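Local coordinates for protein 6-phospho-alpha-glucosidase (Merdibacter massiliensis, PDB 6VC6) that probably hydrolyses 6-phospho-alpha-glucosides, binding NAD and a manganese ion as family 4 glycoside hydrolases do, at residues E253-F258 against P377-G382; V340-E345 against V357-E362; A349-D354 against L383-V388; K392-A397 against E408-N413. One frame throughout, in Å; residues are numbered along the deposited sequence.

Contact 1 (E253-F258 against P377-G382)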
# COMPACT_ATOMS: atom_id res chain seq x y z
N GLU A 253 -13.69 -21.85 -0.66
CA GLU A 253 -14.22 -23.19 -0.47
C GLU A 253 -13.68 -23.83 0.81
O GLU A 253 -14.41 -24.58 1.47
CB GLU A 253 -13.89 -24.07 -1.68
CG GLU A 253 -13.74 -25.56 -1.39
CD GLU A 253 -13.28 -26.34 -2.60
OE1 GLU A 253 -12.73 -25.73 -3.54
OE2 GLU A 253 -13.47 -27.58 -2.61
N ASP A 254 -12.44 -23.52 1.19
CA ASP A 254 -11.91 -24.00 2.46
C ASP A 254 -12.42 -23.17 3.64
O ASP A 254 -12.66 -23.71 4.72
CB ASP A 254 -10.38 -23.98 2.43
CG ASP A 254 -9.80 -24.99 1.46
OD1 ASP A 254 -8.77 -24.69 0.82
OD2 ASP A 254 -10.37 -26.10 1.34
N PHE A 255 -12.60 -21.87 3.44
CA PHE A 255 -13.07 -20.96 4.48
C PHE A 255 -14.20 -20.12 3.90
O PHE A 255 -13.97 -19.03 3.36
CB PHE A 255 -11.93 -20.09 5.01
CG PHE A 255 -10.71 -20.87 5.40
CD1 PHE A 255 -10.66 -21.53 6.62
CD2 PHE A 255 -9.62 -20.96 4.55
CE1 PHE A 255 -9.54 -22.26 6.98
CE2 PHE A 255 -8.50 -21.69 4.90
CZ PHE A 255 -8.46 -22.34 6.12
N PRO A 256 -15.44 -20.61 3.99
CA PRO A 256 -16.54 -19.98 3.24
C PRO A 256 -17.21 -18.81 3.94
O PRO A 256 -18.12 -18.21 3.36
CB PRO A 256 -17.53 -21.14 3.08
CG PRO A 256 -17.34 -21.95 4.32
CD PRO A 256 -15.87 -21.83 4.68
N ASP A 257 -16.80 -18.46 5.16
CA ASP A 257 -17.51 -17.43 5.91
C ASP A 257 -17.36 -16.05 5.27
O ASP A 257 -18.35 -15.41 4.92
CB ASP A 257 -17.03 -17.41 7.36
CG ASP A 257 -17.59 -18.55 8.18
OD1 ASP A 257 -18.29 -19.41 7.61
OD2 ASP A 257 -17.33 -18.60 9.40
N PHE A 258 -16.12 -15.59 5.11
CA PHE A 258 -15.86 -14.22 4.72
C PHE A 258 -15.11 -14.16 3.39
O PHE A 258 -14.39 -15.09 3.02
CB PHE A 258 -15.04 -13.48 5.79
CG PHE A 258 -15.64 -13.56 7.17
CD1 PHE A 258 -17.01 -13.51 7.35
CD2 PHE A 258 -14.83 -13.69 8.29
CE1 PHE A 258 -17.57 -13.58 8.61
CE2 PHE A 258 -15.38 -13.76 9.55
CZ PHE A 258 -16.75 -13.71 9.72
N PRO A 377 -13.91 -13.31 15.54
CA PRO A 377 -13.87 -14.73 15.93
C PRO A 377 -12.47 -15.19 16.30
O PRO A 377 -11.46 -14.57 15.96
CB PRO A 377 -14.40 -15.46 14.69
CG PRO A 377 -15.23 -14.44 13.99
CD PRO A 377 -14.54 -13.12 14.22
N GLN A 378 -12.42 -16.33 17.00
CA GLN A 378 -11.17 -16.81 17.57
C GLN A 378 -10.15 -17.17 16.49
O GLN A 378 -8.95 -16.92 16.65
CB GLN A 378 -11.44 -18.02 18.47
CG GLN A 378 -10.27 -18.43 19.34
CD GLN A 378 -10.16 -17.59 20.60
OE1 GLN A 378 -11.15 -17.36 21.30
NE2 GLN A 378 -8.95 -17.12 20.90
N PHE A 379 -10.62 -17.77 15.39
CA PHE A 379 -9.70 -18.18 14.33
C PHE A 379 -8.95 -16.98 13.75
O PHE A 379 -7.74 -17.05 13.52
CB PHE A 379 -10.47 -18.91 13.23
CG PHE A 379 -9.65 -19.23 12.02
CD1 PHE A 379 -8.58 -20.11 12.10
CD2 PHE A 379 -9.95 -18.67 10.79
CE1 PHE A 379 -7.82 -20.42 10.99
CE2 PHE A 379 -9.19 -18.97 9.67
CZ PHE A 379 -8.13 -19.85 9.77
N TYR A 380 -9.65 -15.87 13.53
CA TYR A 380 -9.02 -14.68 12.97
C TYR A 380 -8.24 -13.91 14.02
O TYR A 380 -7.27 -13.22 13.69
CB TYR A 380 -10.07 -13.79 12.31
CG TYR A 380 -10.97 -14.55 11.36
CD1 TYR A 380 -10.64 -14.67 10.02
CD2 TYR A 380 -12.14 -15.16 11.81
CE1 TYR A 380 -11.46 -15.37 9.14
CE2 TYR A 380 -12.96 -15.86 10.95
CZ TYR A 380 -12.61 -15.96 9.61
OH TYR A 380 -13.43 -16.66 8.75
N LEU A 381 -8.64 -14.01 15.29
CA LEU A 381 -7.87 -13.38 16.36
C LEU A 381 -6.48 -13.99 16.45
O LEU A 381 -5.49 -13.27 16.62
CB LEU A 381 -8.60 -13.50 17.69
CG LEU A 381 -7.92 -12.86 18.89
CD1 LEU A 381 -8.00 -11.35 18.80
CD2 LEU A 381 -8.52 -13.35 20.20
N GLY A 382 -6.38 -15.31 16.34
CA GLY A 382 -5.08 -15.96 16.40
C GLY A 382 -4.18 -15.56 15.25
O GLY A 382 -2.97 -15.37 15.43
O HOH W 1 -13.60 -16.98 5.89
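At the first turn of helix 378-400, the rings of F379 and Y380 meet F255 and F258 in the turn leaving helix 248-254. The closer pair is F258 and Y380: CD2 of F258 lies 3.3 Å from OH of Y380, and the two rings are obliquely inclined at 37°, centroids 5.1 Å apart. At the rim of the F258 ring, close to its plane, lies CG of P377. More loosely, CZ of F379 comes within 3.9 Å of CE1 of F255, the planes being nearly parallel but slid apart. The F379 ring, whose CG is anti to the backbone N (chi1 173°), also brings its CD2 over the centre of the Y380 ring. A water bonded to OH of Y380 (2.9 Å) and N of F258 (3.0 Å), and weakly to F255 O, bridges helix and turn. Tyrosine suits this place, its ring meeting F258 and its hydroxyl reaching the water. A phenylalanine in place of Y380 would probably leave that water without its hydroxyl partner and break the bridge. W203 meets Y380 edge-to-face. The result is a small aromatic cluster at a helix N-terminus, with P377, lacking an N-H, at the N-cap.

Contact 2 (V340-E345 against V357-E362)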
# COMPACT_ATOMS: atom_id res chain seq x y z
N VAL A 340 -9.32 2.36 5.44
CA VAL A 340 -8.00 2.93 5.68
C VAL A 340 -7.41 2.31 6.95
O VAL A 340 -8.06 1.54 7.66
CB VAL A 340 -8.04 4.47 5.80
CG1 VAL A 340 -8.60 5.08 4.53
CG2 VAL A 340 -8.86 4.89 7.01
N ILE A 341 -6.16 2.66 7.22
CA ILE A 341 -5.41 2.13 8.35
C ILE A 341 -5.48 3.13 9.50
O ILE A 341 -5.14 4.31 9.33
CB ILE A 341 -3.95 1.84 7.96
CG1 ILE A 341 -3.90 0.77 6.87
CG2 ILE A 341 -3.14 1.42 9.17
CD1 ILE A 341 -2.54 0.61 6.22
N VAL A 342 -5.92 2.66 10.67
CA VAL A 342 -6.13 3.52 11.83
C VAL A 342 -5.70 2.79 13.09
O VAL A 342 -5.60 1.56 13.13
CB VAL A 342 -7.61 3.97 11.96
CG1 VAL A 342 -7.99 4.93 10.85
CG2 VAL A 342 -8.53 2.75 11.97
N LYS A 343 -5.45 3.58 14.14
CA LYS A 343 -5.20 3.01 15.45
C LYS A 343 -6.47 2.38 16.00
O LYS A 343 -7.56 2.96 15.91
CB LYS A 343 -4.68 4.09 16.41
CG LYS A 343 -4.29 3.58 17.78
CD LYS A 343 -3.41 4.59 18.51
CE LYS A 343 -4.24 5.50 19.40
NZ LYS A 343 -3.79 6.92 19.31
N ASN A 344 -6.33 1.18 16.57
CA ASN A 344 -7.48 0.39 16.99
C ASN A 344 -8.24 1.04 18.14
O ASN A 344 -9.31 1.62 17.94
CB ASN A 344 -7.03 -1.02 17.38
CG ASN A 344 -8.19 -1.92 17.76
OD1 ASN A 344 -9.28 -1.80 17.21
ND2 ASN A 344 -7.94 -2.83 18.69
N GLU A 345 -7.68 0.94 19.35
CA GLU A 345 -8.26 1.51 20.57
C GLU A 345 -9.75 1.18 20.70
O GLU A 345 -10.61 2.05 20.83
CB GLU A 345 -8.03 3.02 20.64
CG GLU A 345 -7.91 3.55 22.06
CD GLU A 345 -7.65 5.05 22.12
OE1 GLU A 345 -6.87 5.55 21.28
OE2 GLU A 345 -8.23 5.71 23.00
N VAL A 357 -4.78 -1.04 12.61
CA VAL A 357 -5.69 -1.96 11.94
C VAL A 357 -6.31 -1.27 10.73
O VAL A 357 -6.19 -0.06 10.54
CB VAL A 357 -6.78 -2.49 12.89
CG1 VAL A 357 -6.16 -3.31 14.01
CG2 VAL A 357 -7.60 -1.34 13.45
N GLU A 358 -6.99 -2.06 9.91
CA GLU A 358 -7.60 -1.61 8.66
C GLU A 358 -9.11 -1.78 8.76
O GLU A 358 -9.59 -2.91 8.93
CB GLU A 358 -7.04 -2.40 7.47
CG GLU A 358 -7.27 -1.75 6.12
CD GLU A 358 -6.48 -2.44 5.02
OE1 GLU A 358 -6.66 -3.66 4.83
OE2 GLU A 358 -5.69 -1.75 4.34
N LEU A 359 -9.85 -0.68 8.66
CA LEU A 359 -11.29 -0.70 8.88
C LEU A 359 -11.97 0.32 7.98
O LEU A 359 -11.33 1.21 7.41
CB LEU A 359 -11.64 -0.41 10.34
CG LEU A 359 -11.05 -1.31 11.43
CD1 LEU A 359 -11.13 -0.61 12.76
CD2 LEU A 359 -11.78 -2.65 11.47
N VAL A 360 -13.29 0.18 7.88
CA VAL A 360 -14.11 1.19 7.20
C VAL A 360 -14.22 2.42 8.09
O VAL A 360 -14.48 2.31 9.30
CB VAL A 360 -15.50 0.62 6.87
CG1 VAL A 360 -16.38 1.68 6.23
CG2 VAL A 360 -15.37 -0.60 5.96
N CYS A 361 -14.02 3.60 7.50
CA CYS A 361 -14.07 4.84 8.25
C CYS A 361 -14.73 5.93 7.41
O CYS A 361 -14.65 5.91 6.18
CB CYS A 361 -12.66 5.32 8.66
SG CYS A 361 -11.63 4.08 9.47
N GLU A 362 -15.37 6.87 8.09
CA GLU A 362 -15.74 8.14 7.46
C GLU A 362 -14.53 9.06 7.46
O GLU A 362 -13.74 9.06 8.40
CB GLU A 362 -16.90 8.80 8.21
CG GLU A 362 -18.28 8.28 7.84
CD GLU A 362 -19.39 9.07 8.52
OE1 GLU A 362 -19.09 10.16 9.06
OE2 GLU A 362 -20.55 8.61 8.53
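V340, V342 and C361 form the apolar centre, with the sulfur of C361 set between the two valines: SG is 3.8 Å from CG2 of V340 and 4.0 Å from CG1 of V342. P368 of strand 367-370 touches all three. Beta-branched valine suits an extended strand, and the slim cysteine fits where the two strands diverge, their directions differing by 113°. CG2 of V342 also faces CD1 of L359 at 4.3 Å, and at the end where the chain turns into the connecting loop CG2 of V357 packs on CA of N344 at 3.9 Å.

Around this core runs the backbone pairing of antiparallel strands. V340 with L359 and V342 with V357 are hydrogen-bonded pairs, the shortest bond being V342 N to V357 O at 2.7 Å; I341 and E358 make the non-hydrogen-bonded pair between them. The side chains of that pair point to the other face of the sheet. There E358, extended with CG anti to its backbone N (chi1 -162°), passes CG1 of I341 at 4.0 Å from OE2, while its OE1 is bonded to Y195 OH. N344, at the strand's end, gives its amide oxygen to I348 N.

E358 also touches C170, a manganese ligand, and its side chain is about 6 Å from the ion. A buried carboxylate held by a tyrosine so near a metal is consistent with a second-shell place beside that ligand.

Contact 3 (A349-D354 against L383-V388)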
# COMPACT_ATOMS: atom_id res chain seq x y z
N ALA A 349 -12.42 -5.15 19.33
CA ALA A 349 -12.57 -5.11 20.78
C ALA A 349 -11.61 -6.05 21.51
O ALA A 349 -11.17 -5.73 22.62
CB ALA A 349 -14.02 -5.43 21.17
N ASN A 350 -11.28 -7.20 20.92
CA ASN A 350 -10.43 -8.17 21.59
C ASN A 350 -8.98 -8.13 21.10
O ASN A 350 -8.26 -9.12 21.24
CB ASN A 350 -11.01 -9.58 21.44
CG ASN A 350 -11.39 -9.91 20.02
OD1 ASN A 350 -11.39 -9.04 19.14
ND2 ASN A 350 -11.72 -11.17 19.77
N MSE A 351 -8.55 -7.01 20.53
CA MSE A 351 -7.14 -6.81 20.21
C MSE A 351 -6.62 -5.59 20.96
O MSE A 351 -7.41 -4.76 21.42
CB MSE A 351 -6.93 -6.66 18.70
CG MSE A 351 -6.83 -7.99 17.96
SE MSE A 351 -6.61 -7.81 16.03
CE MSE A 351 -4.85 -6.97 15.99
N GLN A 352 -5.30 -5.48 21.08
CA GLN A 352 -4.71 -4.43 21.91
C GLN A 352 -5.01 -3.05 21.34
O GLN A 352 -5.29 -2.88 20.14
CB GLN A 352 -3.20 -4.63 22.04
CG GLN A 352 -2.46 -4.72 20.71
CD GLN A 352 -1.13 -5.44 20.84
OE1 GLN A 352 -1.05 -6.65 20.66
NE2 GLN A 352 -0.09 -4.69 21.16
N ASP A 353 -4.95 -2.04 22.22
CA ASP A 353 -5.34 -0.69 21.84
C ASP A 353 -4.42 -0.10 20.78
O ASP A 353 -4.88 0.56 19.85
CB ASP A 353 -5.36 0.21 23.08
CG ASP A 353 -6.56 -0.04 23.97
OD1 ASP A 353 -6.57 0.47 25.11
OD2 ASP A 353 -7.50 -0.74 23.54
N ASP A 354 -3.11 -0.33 20.91
CA ASP A 354 -2.12 0.34 20.09
C ASP A 354 -1.81 -0.41 18.79
O ASP A 354 -0.72 -0.23 18.23
CB ASP A 354 -0.83 0.57 20.88
CG ASP A 354 -0.21 -0.72 21.40
OD1 ASP A 354 -0.76 -1.81 21.12
OD2 ASP A 354 0.83 -0.64 22.08
N LEU A 383 -4.75 -15.43 14.05
CA LEU A 383 -3.95 -15.05 12.89
C LEU A 383 -3.45 -13.62 13.01
O LEU A 383 -2.27 -13.34 12.75
CB LEU A 383 -4.78 -15.22 11.61
CG LEU A 383 -5.06 -16.65 11.15
CD1 LEU A 383 -6.11 -16.66 10.05
CD2 LEU A 383 -3.79 -17.34 10.68
N LEU A 384 -4.32 -12.69 13.39
CA LEU A 384 -3.96 -11.28 13.37
C LEU A 384 -3.04 -10.91 14.54
O LEU A 384 -2.13 -10.10 14.38
CB LEU A 384 -5.22 -10.41 13.39
CG LEU A 384 -6.08 -10.49 12.13
CD1 LEU A 384 -7.15 -9.41 12.14
CD2 LEU A 384 -5.23 -10.40 10.87
N VAL A 385 -3.27 -11.50 15.71
CA VAL A 385 -2.41 -11.21 16.86
C VAL A 385 -1.00 -11.73 16.60
O VAL A 385 -0.01 -11.09 17.00
CB VAL A 385 -3.02 -11.80 18.14
CG1 VAL A 385 -2.02 -11.74 19.29
CG2 VAL A 385 -4.28 -11.04 18.52
N GLN A 386 -0.87 -12.87 15.92
CA GLN A 386 0.45 -13.36 15.56
C GLN A 386 1.16 -12.40 14.61
O GLN A 386 2.35 -12.13 14.77
CB GLN A 386 0.34 -14.75 14.91
CG GLN A 386 1.64 -15.25 14.31
CD GLN A 386 1.47 -16.55 13.53
OE1 GLN A 386 0.36 -16.92 13.16
NE2 GLN A 386 2.58 -17.24 13.30
N GLN A 387 0.43 -11.85 13.64
CA GLN A 387 1.04 -10.97 12.66
C GLN A 387 1.37 -9.61 13.27
O GLN A 387 2.46 -9.07 13.07
CB GLN A 387 0.13 -10.81 11.44
CG GLN A 387 0.65 -9.83 10.40
CD GLN A 387 1.93 -10.30 9.73
OE1 GLN A 387 2.24 -11.50 9.72
NE2 GLN A 387 2.68 -9.37 9.16
N VAL A 388 0.42 -9.03 14.02
CA VAL A 388 0.65 -7.71 14.59
C VAL A 388 1.75 -7.76 15.65
O VAL A 388 2.43 -6.76 15.89
CB VAL A 388 -0.66 -7.13 15.16
CG1 VAL A 388 -1.01 -7.77 16.50
CG2 VAL A 388 -0.56 -5.62 15.29
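M351 and V385 bring their CA atoms to 7.3 Å where the irregular loop between strands 336-343 and 356-364 runs past helix 378-400. M351, present as selenomethionine, carries most of the loop's share of the contact and touches the helix at three points. CG slides past V385 with CG2 4.0 Å away; the M351 side chain crosses that of L384 at about a right angle, SE 4.0 Å from CB of L384; and the bend at the last torsion (chi3 66°) turns CE tip to tip with CG1 of V388, again at 4.0 Å. L384 and V388 are one helical turn apart, with V385 beside them, and a long, flexible, unbranched chain can follow such a surface more readily than a short branched one.

Q352 flanks the site at the exposed side. Its OE1 comes within 4.3 Å of CG1 of V388, and its NE2 gives a nearly straight bond (163°) of 3.0 Å to the syn lone pair of D354 OD1. That bond limits the rotation of the amide. L381, a turn earlier on the helix, and Y201, which touches L384, enclose the site further. The arrangement is the connection of a beta hairpin, strands 336-343 and 356-364, held against helix 378-400 by one inserted apolar side chain.

Contact 4 (K392-A397 against E408-N413)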
# COMPACT_ATOMS: atom_id res chain seq x y z
N LYS A 392 5.15 -5.49 15.39
CA LYS A 392 5.56 -4.64 16.49
C LYS A 392 6.95 -5.01 17.01
O LYS A 392 7.69 -4.14 17.49
CB LYS A 392 4.54 -4.70 17.62
CG LYS A 392 3.27 -3.91 17.33
CD LYS A 392 2.20 -4.16 18.39
CE LYS A 392 1.02 -3.22 18.20
NZ LYS A 392 1.40 -1.79 18.37
N LEU A 393 7.32 -6.29 16.93
CA LEU A 393 8.67 -6.68 17.30
C LEU A 393 9.69 -6.18 16.28
O LEU A 393 10.85 -5.92 16.65
CB LEU A 393 8.76 -8.21 17.43
CG LEU A 393 8.09 -8.83 18.66
CD1 LEU A 393 7.86 -10.31 18.44
CD2 LEU A 393 8.92 -8.58 19.91
N LEU A 394 9.29 -6.04 15.02
CA LEU A 394 10.23 -5.57 14.00
C LEU A 394 10.60 -4.11 14.22
O LEU A 394 11.79 -3.76 14.23
CB LEU A 394 9.63 -5.77 12.61
CG LEU A 394 10.56 -5.39 11.45
CD1 LEU A 394 11.71 -6.38 11.35
CD2 LEU A 394 9.80 -5.31 10.14
N VAL A 395 9.60 -3.24 14.39
CA VAL A 395 9.91 -1.84 14.66
C VAL A 395 10.48 -1.66 16.06
O VAL A 395 11.08 -0.62 16.35
CB VAL A 395 8.66 -0.96 14.45
CG1 VAL A 395 7.95 -1.34 13.16
CG2 VAL A 395 7.73 -1.08 15.63
N ASP A 396 10.31 -2.65 16.94
CA ASP A 396 11.07 -2.67 18.18
C ASP A 396 12.56 -2.76 17.89
O ASP A 396 13.37 -2.06 18.52
CB ASP A 396 10.63 -3.85 19.05
CG ASP A 396 9.50 -3.50 19.99
OD1 ASP A 396 9.03 -2.34 19.96
OD2 ASP A 396 9.08 -4.38 20.77
N ALA A 397 12.95 -3.62 16.94
CA ALA A 397 14.35 -3.73 16.56
C ALA A 397 14.86 -2.44 15.93
O ALA A 397 16.04 -2.10 16.09
CB ALA A 397 14.54 -4.90 15.60
N GLU A 408 13.27 -12.41 16.86
CA GLU A 408 11.97 -12.84 17.37
C GLU A 408 10.85 -12.47 16.39
O GLU A 408 9.88 -13.21 16.24
CB GLU A 408 11.71 -12.22 18.74
CG GLU A 408 12.66 -12.73 19.82
CD GLU A 408 12.59 -11.91 21.09
OE1 GLU A 408 11.78 -10.96 21.15
OE2 GLU A 408 13.36 -12.21 22.04
N ALA A 409 10.98 -11.32 15.72
CA ALA A 409 10.00 -10.94 14.72
C ALA A 409 10.02 -11.90 13.53
O ALA A 409 8.96 -12.29 13.03
CB ALA A 409 10.24 -9.50 14.25
N PHE A 410 11.22 -12.28 13.08
CA PHE A 410 11.32 -13.24 11.99
C PHE A 410 10.80 -14.61 12.40
O PHE A 410 10.06 -15.25 11.64
CB PHE A 410 12.78 -13.34 11.52
CG PHE A 410 13.17 -12.31 10.50
CD1 PHE A 410 12.97 -10.96 10.75
CD2 PHE A 410 13.75 -12.69 9.31
CE1 PHE A 410 13.33 -10.01 9.81
CE2 PHE A 410 14.12 -11.74 8.37
CZ PHE A 410 13.91 -10.40 8.62
N THR A 411 11.17 -15.07 13.60
CA THR A 411 10.75 -16.40 14.05
C THR A 411 9.23 -16.48 14.19
O THR A 411 8.61 -17.47 13.77
CB THR A 411 11.43 -16.74 15.38
OG1 THR A 411 12.85 -16.80 15.19
CG2 THR A 411 10.93 -18.08 15.91
N LEU A 412 8.62 -15.45 14.78
CA LEU A 412 7.19 -15.50 15.05
C LEU A 412 6.36 -15.45 13.77
O LEU A 412 5.27 -16.04 13.71
CB LEU A 412 6.80 -14.34 15.97
CG LEU A 412 5.32 -14.17 16.34
CD1 LEU A 412 4.77 -15.45 16.94
CD2 LEU A 412 5.15 -13.01 17.30
N ASN A 413 6.86 -14.78 12.73
CA ASN A 413 6.07 -14.55 11.52
C ASN A 413 5.65 -15.88 10.89
O ASN A 413 6.40 -16.86 10.89
CB ASN A 413 6.87 -13.72 10.52
CG ASN A 413 6.03 -13.26 9.35
OD1 ASN A 413 5.76 -14.03 8.42
ND2 ASN A 413 5.60 -12.00 9.38
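L393 and A409 mark the closest approach of two nearly antiparallel helices, whose short segments run at 160° to each other with axes 8.7 Å apart. Apolar contacts carry the pairing. CB of L393 meets CB of A409 at 3.7 Å, and the same methyl lies 4.1 Å from CB of L394. Alanine suits this place because its single methyl lets the backbones come together, with CA atoms 5.2 Å apart. To one side, L393 and L412 cross at about a right angle, CD1 of L393 4.0 Å from CD2 of L412. To the other, L394, its CG anti to the backbone N (chi1 -176°), sends CD1 to the edge of the F410 ring, near the ring plane, at 4.3 Å from CE1.

Of mixed character is the contact between CD2 of L393 and OE1 of E408, 3.9 Å apart; OE2 of E408 is bonded to NE2 of Q404.

Among the charges, D396 OD2 also bridges the two helices through K405 of helix 403-412, while D396 OD1 and K392 NZ reach R158 and E154 of helix 149-159. The two helices form a helical hairpin joined by a tight turn. L394 packs against helices 113-136 and 149-159, and F410 against helix 419-432, so the hairpin is set among three other helices.

Contacts 1, 3 and 4 follow one another along helix 378-400, their outer members, contacts 1 and 4, having centres about 24 Å apart. Contact 1 adjoins contact 3 through L381, whose CD1 is 3.7 Å from CG of M351. Contact 3 adjoins contact 4 at several points, among them Q386 NE2 to L412 O, a probable hydrogen bond of 3.0 Å, and a salt bridge of 3.5 Å from D354 OD1 to K392 NZ. Contact 2 is tied to the loop 349-354 of contact 3 by the probable hydrogen bond E345 N to D353 O, 2.9 Å, and through that loop contact 3 joins helix 378-400 to the strand pair. Contact 2 also lies by the active site, with I341's side chain about 7 Å from NAD.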